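Local coordinates for Alr4995 protein (PDB 6LRF) that probably acts as a bifunctional enzyme, an arginine dihydrolase that also carries ornithine cyclodeaminase activity, at residues Ile290-Arg302 with Ile440-Gln451. Residues are numbered along the deposited sequence; the frame is centred on the assembly and turned at random.
Sequences IEGHLLDSGLINR and IRTIRKTESREQ
Ser297 and Glu450 bring the two backbones nearest, their CA atoms 5.4 Å apart, where the short helical turn 294-297, between strand 280-292 and helix 299-310, meets the residue that leaves the short helix 446-449; Gly292 CA and Thr446 CA stand farther apart, at 7.5 Å. His293 centres an inverse gamma turn just past the strand, and its ring edge and backbone amide both meet the Glu450 carboxylate. His293 ND1 donates to Glu450 OE1 over 3.0 Å, in the plane of the ring and on the syn lone pair of the oxygen, although ring and carboxylate planes stand 83° apart. His293 N reaches Glu450 OE2, also at 3.0 Å, almost straight but from above the carboxylate plane. One residue thus grips both oxygens and fixes the rotation of the group, while Gln326 O accepts from His293 NE2. Behind the carboxylate, the CG of Glu450 rests 3.6 Å from Ser297 CB. Ser297 OG donates to His293 O and accepts from Leu299 N, an ST turn at the start of helix 299-310.

Arg449 works the other flank. A bend at chi3 (-56°) turns its guanidinium to the strand end, where NH1 meets Glu291 O at 2.7 Å in a nearly linear bond lying in the guanidinium plane. Arg449 NH2 bonds to Leu353 O, so the group bridges two backbone carbonyls; Ile290 CD1 lies at its edge and Leu299 CD2 approaches obliquely, 3.5 Å from NH2. Farther along helix 299-310, Arg302 NH2 comes within 3.3 Å of CB of the poorly ordered Gln451.

Leu295, in the helical turn, packs against Leu295 of the second subunit. The example illustrates the clamping of a strand-turn-helix connection by side chains from a helix end remote in sequence: a His-carboxylate pair beside an arginine-carbonyl bond.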
ATOM      1  N   ILE B 290     -29.501  20.823 -22.433  1.00 32.70           N
ATOM      2  CA  ILE B 290     -29.398  19.960 -21.254  1.00 27.03           C
ATOM      3  C   ILE B 290     -30.448  20.407 -20.230  1.00 31.04           C
ATOM      4  O   ILE B 290     -30.614  21.599 -19.993  1.00 29.99           O
ATOM      5  CB  ILE B 290     -27.970  19.992 -20.656  1.00 32.76           C
ATOM      6  CG1 ILE B 290     -27.882  19.113 -19.416  1.00 37.69           C
ATOM      7  CG2 ILE B 290     -27.523  21.408 -20.340  1.00 33.38           C
ATOM      8  CD1 ILE B 290     -27.912  17.638 -19.741  1.00 41.67           C
ATOM      9  N   GLU B 291     -31.193  19.448 -19.675  1.00 30.32           N
ATOM     10  CA  GLU B 291     -32.258  19.719 -18.708  1.00 29.67           C
ATOM     11  C   GLU B 291     -32.074  18.921 -17.412  1.00 34.49           C
ATOM     12  O   GLU B 291     -31.544  17.810 -17.423  1.00 29.01           O
ATOM     13  CB  GLU B 291     -33.628  19.376 -19.292  1.00 31.61           C
ATOM     14  CG  GLU B 291     -34.225  20.381 -20.254  1.00 38.17           C
ATOM     15  CD  GLU B 291     -35.674  20.028 -20.627  1.00 51.77           C
ATOM     16  OE1 GLU B 291     -36.204  19.040 -20.072  1.00 52.30           O
ATOM     17  OE2 GLU B 291     -36.286  20.743 -21.458  1.00 49.80           O
ATOM     18  N   GLY B 292     -32.554  19.467 -16.298  1.00 31.71           N
ATOM     19  CA  GLY B 292     -32.471  18.762 -15.027  1.00 30.95           C
ATOM     20  C   GLY B 292     -32.213  19.700 -13.870  1.00 29.95           C
ATOM     21  O   GLY B 292     -32.547  20.887 -13.943  1.00 28.29           O
ATOM     22  N   HIS B 293     -31.639  19.174 -12.793  1.00 29.03           N
ATOM     23  CA  HIS B 293     -31.251  20.004 -11.654  1.00 34.26           C
ATOM     24  C   HIS B 293     -29.812  20.467 -11.870  1.00 35.31           C
ATOM     25  O   HIS B 293     -28.877  19.988 -11.232  1.00 38.88           O
ATOM     26  CB  HIS B 293     -31.405  19.237 -10.337  1.00 37.54           C
ATOM     27  CG  HIS B 293     -32.787  18.703 -10.112  1.00 39.89           C
ATOM     28  ND1 HIS B 293     -33.061  17.353 -10.051  1.00 37.02           N
ATOM     29  CD2 HIS B 293     -33.975  19.335  -9.956  1.00 35.22           C
ATOM     30  CE1 HIS B 293     -34.356  17.178  -9.851  1.00 40.29           C
ATOM     31  NE2 HIS B 293     -34.935  18.364  -9.799  1.00 35.39           N
ATOM     32  N   LEU B 294     -29.649  21.404 -12.786  1.00 30.99           N
ATOM     33  CA  LEU B 294     -28.349  21.638 -13.392  1.00 33.48           C
ATOM     34  C   LEU B 294     -27.337  22.212 -12.413  1.00 33.68           C
ATOM     35  O   LEU B 294     -26.177  21.813 -12.409  1.00 33.58           O
ATOM     36  CB  LEU B 294     -28.500  22.561 -14.595  1.00 26.08           C
ATOM     37  CG  LEU B 294     -29.388  22.039 -15.730  1.00 32.80           C
ATOM     38  CD1 LEU B 294     -29.352  22.992 -16.936  1.00 29.14           C
ATOM     39  CD2 LEU B 294     -28.985  20.627 -16.139  1.00 27.85           C
ATOM     40  N   LEU B 295     -27.785  23.132 -11.571  1.00 30.94           N
ATOM     41  CA  LEU B 295     -26.863  23.841 -10.698  1.00 31.48           C
ATOM     42  C   LEU B 295     -26.346  23.006  -9.555  1.00 35.02           C
ATOM     43  O   LEU B 295     -25.161  23.093  -9.228  1.00 39.54           O
ATOM     44  CB  LEU B 295     -27.517  25.090 -10.135  1.00 35.95           C
ATOM     45  CG  LEU B 295     -27.611  26.180 -11.189  1.00 37.08           C
ATOM     46  CD1 LEU B 295     -28.063  27.460 -10.528  1.00 40.21           C
ATOM     47  CD2 LEU B 295     -26.274  26.339 -11.876  1.00 29.51           C
ATOM     48  N   ASP B 296     -27.207  22.200  -8.936  1.00 27.49           N
ATOM     49  CA  ASP B 296     -26.767  21.483  -7.736  1.00 35.59           C
ATOM     50  C   ASP B 296     -26.233  20.078  -8.015  1.00 39.13           C
ATOM     51  O   ASP B 296     -25.488  19.527  -7.211  1.00 45.01           O
ATOM     52  CB  ASP B 296     -27.894  21.409  -6.692  1.00 39.95           C
ATOM     53  CG  ASP B 296     -29.103  20.633  -7.171  1.00 39.13           C
ATOM     54  OD1 ASP B 296     -29.001  19.397  -7.324  1.00 50.77           O
ATOM     55  OD2 ASP B 296     -30.168  21.259  -7.370  1.00 46.82           O
ATOM     56  N   SER B 297     -26.593  19.491  -9.146  1.00 34.50           N
ATOM     57  CA  SER B 297     -26.049  18.180  -9.465  1.00 36.86           C
ATOM     58  C   SER B 297     -24.652  18.311 -10.073  1.00 42.15           C
ATOM     59  O   SER B 297     -23.892  17.342 -10.114  1.00 43.08           O
ATOM     60  CB  SER B 297     -26.972  17.423 -10.410  1.00 38.46           C
ATOM     61  OG  SER B 297     -27.088  18.087 -11.658  1.00 39.21           O
ATOM     62  N   GLY B 298     -24.317  19.519 -10.528  1.00 39.94           N
ATOM     63  CA  GLY B 298     -23.064  19.757 -11.220  1.00 43.71           C
ATOM     64  C   GLY B 298     -23.042  19.120 -12.605  1.00 44.43           C
ATOM     65  O   GLY B 298     -21.983  18.984 -13.226  1.00 41.62           O
ATOM     66  N   LEU B 299     -24.219  18.726 -13.085  1.00 41.25           N
ATOM     67  CA  LEU B 299     -24.356  18.149 -14.416  1.00 36.81           C
ATOM     68  C   LEU B 299     -23.839  19.127 -15.480  1.00 35.09           C
ATOM     69  O   LEU B 299     -23.041  18.752 -16.338  1.00 29.43           O
ATOM     70  CB  LEU B 299     -25.821  17.782 -14.684  1.00 40.42           C
ATOM     71  CG  LEU B 299     -26.137  16.950 -15.927  1.00 43.30           C
ATOM     72  CD1 LEU B 299     -25.280  15.697 -15.951  1.00 41.85           C
ATOM     73  CD2 LEU B 299     -27.614  16.585 -15.933  1.00 49.62           C
ATOM     74  N   ILE B 300     -24.282  20.383 -15.401  1.00 32.64           N
ATOM     75  CA  ILE B 300     -23.855  21.399 -16.352  1.00 38.13           C
ATOM     76  C   ILE B 300     -22.335  21.517 -16.318  1.00 37.61           C
ATOM     77  O   ILE B 300     -21.684  21.648 -17.353  1.00 32.26           O
ATOM     78  CB  ILE B 300     -24.521  22.785 -16.069  1.00 41.62           C
ATOM     79  CG1 ILE B 300     -24.085  23.819 -17.102  1.00 40.62           C
ATOM     80  CG2 ILE B 300     -24.207  23.291 -14.663  1.00 36.25           C
ATOM     81  CD1 ILE B 300     -24.596  23.530 -18.475  1.00 38.57           C
ATOM     82  N   ASN B 301     -21.777  21.396 -15.121  1.00 31.31           N
ATOM     83  CA  ASN B 301     -20.365  21.654 -14.889  1.00 35.99           C
ATOM     84  C   ASN B 301     -19.524  20.488 -15.430  1.00 37.14           C
ATOM     85  O   ASN B 301     -18.457  20.695 -16.016  1.00 34.41           O
ATOM     86  CB  ASN B 301     -20.137  21.917 -13.382  1.00 42.09           C
ATOM     87  CG  ASN B 301     -18.705  21.692 -12.945  1.00 54.66           C
ATOM     88  OD1 ASN B 301     -17.766  22.251 -13.527  1.00 58.16           O
ATOM     89  ND2 ASN B 301     -18.524  20.876 -11.898  1.00 50.98           N
ATOM     90  N   ARG B 302     -20.025  19.268 -15.284  1.00 35.58           N
ATOM     91  CA  ARG B 302     -19.350  18.112 -15.858  1.00 35.57           C
ATOM     92  C   ARG B 302     -19.369  18.139 -17.390  1.00 28.04           C
ATOM     93  O   ARG B 302     -18.394  17.758 -18.028  1.00 30.07           O
ATOM     94  CB  ARG B 302     -19.982  16.817 -15.353  1.00 40.95           C
ATOM     95  CG  ARG B 302     -19.475  16.373 -13.987  1.00 50.38           C
ATOM     96  CD  ARG B 302     -20.268  15.172 -13.462  1.00 55.59           C
ATOM     97  NE  ARG B 302     -21.643  15.542 -13.126  1.00 57.14           N
ATOM     98  CZ  ARG B 302     -22.545  14.713 -12.604  1.00 61.53           C
ATOM     99  NH1 ARG B 302     -23.768  15.152 -12.331  1.00 53.26           N
ATOM    100  NH2 ARG B 302     -22.226  13.447 -12.354  1.00 71.16           N
ATOM    101  N   ILE B 440     -28.948   9.596 -31.708  1.00 26.52           N
ATOM    102  CA  ILE B 440     -28.685   8.737 -30.555  1.00 20.94           C
ATOM    103  C   ILE B 440     -28.939   9.523 -29.281  1.00 24.64           C
ATOM    104  O   ILE B 440     -28.454  10.641 -29.126  1.00 27.41           O
ATOM    105  CB  ILE B 440     -27.239   8.211 -30.555  1.00 19.64           C
ATOM    106  CG1 ILE B 440     -26.907   7.546 -31.888  1.00 22.43           C
ATOM    107  CG2 ILE B 440     -27.014   7.217 -29.385  1.00 21.79           C
ATOM    108  CD1 ILE B 440     -25.444   7.573 -32.261  1.00 20.27           C
ATOM    109  N   ARG B 441     -29.704   8.952 -28.364  1.00 25.69           N
ATOM    110  CA  ARG B 441     -29.870   9.585 -27.063  1.00 24.25           C
ATOM    111  C   ARG B 441     -29.861   8.522 -25.973  1.00 27.54           C
ATOM    112  O   ARG B 441     -30.141   7.347 -26.224  1.00 25.40           O
ATOM    113  CB  ARG B 441     -31.161  10.406 -27.012  1.00 24.87           C
ATOM    114  CG  ARG B 441     -32.435   9.578 -27.095  1.00 26.98           C
ATOM    115  CD  ARG B 441     -33.629  10.499 -27.285  1.00 30.50           C
ATOM    116  NE  ARG B 441     -34.897   9.773 -27.299  1.00 30.96           N
ATOM    117  CZ  ARG B 441     -36.056  10.300 -27.692  1.00 29.96           C
ATOM    118  NH1 ARG B 441     -37.158   9.572 -27.670  1.00 25.05           N
ATOM    119  NH2 ARG B 441     -36.104  11.556 -28.108  1.00 31.09           N
ATOM    120  N   THR B 442     -29.514   8.941 -24.764  1.00 28.00           N
ATOM    121  CA  THR B 442     -29.564   8.054 -23.616  1.00 31.41           C
ATOM    122  C   THR B 442     -30.920   8.211 -22.929  1.00 31.07           C
ATOM    123  O   THR B 442     -31.595   9.220 -23.116  1.00 31.46           O
ATOM    124  CB  THR B 442     -28.451   8.367 -22.615  1.00 32.34           C
ATOM    125  OG1 THR B 442     -28.360   7.310 -21.662  1.00 36.70           O
ATOM    126  CG2 THR B 442     -28.766   9.662 -21.881  1.00 34.63           C
ATOM    127  N   ILE B 443     -31.330   7.222 -22.142  1.00 28.75           N
ATOM    128  CA  ILE B 443     -32.533   7.397 -21.346  1.00 36.17           C
ATOM    129  C   ILE B 443     -32.255   6.998 -19.908  1.00 38.35           C
ATOM    130  O   ILE B 443     -33.017   6.259 -19.297  1.00 44.55           O
ATOM    131  CB  ILE B 443     -33.741   6.606 -21.924  1.00 37.35           C
ATOM    132  CG1 ILE B 443     -33.329   5.196 -22.370  1.00 37.00           C
ATOM    133  CG2 ILE B 443     -34.345   7.363 -23.099  1.00 35.63           C
ATOM    134  CD1 ILE B 443     -34.467   4.369 -22.953  1.00 34.30           C
ATOM    135  N   ARG B 444     -31.147   7.496 -19.376  1.00 41.70           N
ATOM    136  CA  ARG B 444     -30.874   7.369 -17.953  1.00 51.49           C
ATOM    137  C   ARG B 444     -31.901   8.157 -17.144  1.00 53.01           C
ATOM    138  O   ARG B 444     -32.205   9.312 -17.462  1.00 53.63           O
ATOM    139  CB  ARG B 444     -29.469   7.859 -17.617  1.00 46.43           C
ATOM    140  CG  ARG B 444     -28.392   7.316 -18.499  1.00 39.46           C
ATOM    141  CD  ARG B 444     -27.086   8.045 -18.259  1.00 44.21           C
ATOM    142  NE  ARG B 444     -26.675   8.003 -16.857  1.00 43.22           N
ATOM    143  CZ  ARG B 444     -25.502   8.451 -16.410  1.00 42.65           C
ATOM    144  NH1 ARG B 444     -24.617   8.974 -17.253  1.00 39.27           N
ATOM    145  NH2 ARG B 444     -25.210   8.372 -15.121  1.00 44.81           N
ATOM    146  N   LYS B 445     -32.435   7.525 -16.101  1.00 56.94           N
ATOM    147  CA  LYS B 445     -33.405   8.179 -15.226  1.00 61.86           C
ATOM    148  C   LYS B 445     -32.724   9.319 -14.463  1.00 60.44           C
ATOM    149  O   LYS B 445     -31.495   9.357 -14.372  1.00 59.63           O
ATOM    150  CB  LYS B 445     -34.043   7.168 -14.262  1.00 60.49           C
ATOM    151  CG  LYS B 445     -34.865   6.049 -14.943  1.00 59.88           C
ATOM    152  CD  LYS B 445     -35.484   6.501 -16.278  1.00 62.12           C
ATOM    153  CE  LYS B 445     -36.845   5.852 -16.565  1.00 65.41           C
ATOM    154  NZ  LYS B 445     -37.951   6.360 -15.693  1.00 55.73           N
ATOM    155  N   THR B 446     -33.526  10.244 -13.933  1.00 61.11           N
ATOM    156  CA  THR B 446     -33.016  11.482 -13.331  1.00 63.30           C
ATOM    157  C   THR B 446     -31.892  11.257 -12.314  1.00 61.28           C
ATOM    158  O   THR B 446     -30.815  11.847 -12.427  1.00 55.05           O
ATOM    159  CB  THR B 446     -34.143  12.280 -12.632  1.00 66.71           C
ATOM    160  OG1 THR B 446     -35.327  12.274 -13.442  1.00 65.95           O
ATOM    161  CG2 THR B 446     -33.697  13.719 -12.385  1.00 60.07           C
ATOM    162  N   GLU B 447     -32.142  10.393 -11.332  1.00 63.61           N
ATOM    163  CA  GLU B 447     -31.174  10.140 -10.268  1.00 59.79           C
ATOM    164  C   GLU B 447     -29.843   9.609 -10.819  1.00 60.57           C
ATOM    165  O   GLU B 447     -28.785   9.831 -10.226  1.00 60.56           O
ATOM    166  CB  GLU B 447     -31.766   9.168  -9.233  1.00 59.64           C
ATOM    167  CG  GLU B 447     -31.392   7.696  -9.425  1.00 68.06           C
ATOM    168  CD  GLU B 447     -32.066   6.764  -8.419  1.00 73.17           C
ATOM    169  OE1 GLU B 447     -32.239   7.162  -7.243  1.00 72.45           O
ATOM    170  OE2 GLU B 447     -32.405   5.621  -8.798  1.00 75.64           O
ATOM    171  N   SER B 448     -29.896   8.931 -11.966  1.00 60.22           N
ATOM    172  CA  SER B 448     -28.693   8.378 -12.588  1.00 56.85           C
ATOM    173  C   SER B 448     -27.778   9.456 -13.185  1.00 57.85           C
ATOM    174  O   SER B 448     -26.590   9.523 -12.840  1.00 49.12           O
ATOM    175  CB  SER B 448     -29.065   7.362 -13.674  1.00 57.57           C
ATOM    176  OG  SER B 448     -27.899   6.862 -14.323  1.00 52.07           O
ATOM    177  N   ARG B 449     -28.324  10.288 -14.080  1.00 55.02           N
ATOM    178  CA  ARG B 449     -27.538  11.337 -14.748  1.00 51.91           C
ATOM    179  C   ARG B 449     -26.944  12.324 -13.737  1.00 51.56           C
ATOM    180  O   ARG B 449     -25.931  12.972 -14.010  1.00 51.43           O
ATOM    181  CB  ARG B 449     -28.388  12.111 -15.772  1.00 49.50           C
ATOM    182  CG  ARG B 449     -29.113  11.256 -16.803  1.00 54.40           C
ATOM    183  CD  ARG B 449     -29.836  12.089 -17.869  1.00 48.59           C
ATOM    184  NE  ARG B 449     -30.784  13.041 -17.292  1.00 52.23           N
ATOM    185  CZ  ARG B 449     -30.723  14.367 -17.451  1.00 55.67           C
ATOM    186  NH1 ARG B 449     -31.635  15.141 -16.877  1.00 49.85           N
ATOM    187  NH2 ARG B 449     -29.759  14.926 -18.178  1.00 43.64           N
ATOM    188  N   GLU B 450     -27.584  12.425 -12.572  1.00 56.42           N
ATOM    189  CA  GLU B 450     -27.163  13.353 -11.521  1.00 57.73           C
ATOM    190  C   GLU B 450     -26.546  12.596 -10.343  1.00 63.88           C
ATOM    191  O   GLU B 450     -27.263  11.989  -9.547  1.00 68.61           O
ATOM    192  CB  GLU B 450     -28.356  14.201 -11.058  1.00 54.37           C
ATOM    193  CG  GLU B 450     -28.967  15.069 -12.173  1.00 55.64           C
ATOM    194  CD  GLU B 450     -30.265  15.764 -11.759  1.00 53.69           C
ATOM    195  OE1 GLU B 450     -30.528  15.850 -10.534  1.00 53.82           O
ATOM    196  OE2 GLU B 450     -31.020  16.222 -12.656  1.00 39.05           O
ATOM    197  N   GLN B 451     -25.215  12.627 -10.250  1.00 71.34           N
ATOM    198  CA  GLN B 451     -24.480  11.948  -9.179  1.00 67.66           C
ATOM    199  C   GLN B 451     -24.862  12.476  -7.799  1.00 72.38           C
ATOM    200  O   GLN B 451     -24.544  11.868  -6.774  1.00 74.50           O
ATOM    201  CB  GLN B 451     -22.975  12.107  -9.386  1.00 71.17           C
ATOM    202  CG  GLN B 451     -22.400  13.307  -8.661  1.00 72.01           C
ATOM    203  CD  GLN B 451     -20.892  13.313  -8.614  1.00 75.48           C
ATOM    204  OE1 GLN B 451     -20.231  12.507  -9.272  1.00 72.71           O
ATOM    205  NE2 GLN B 451     -20.335  14.231  -7.830  1.00 70.09           N
TER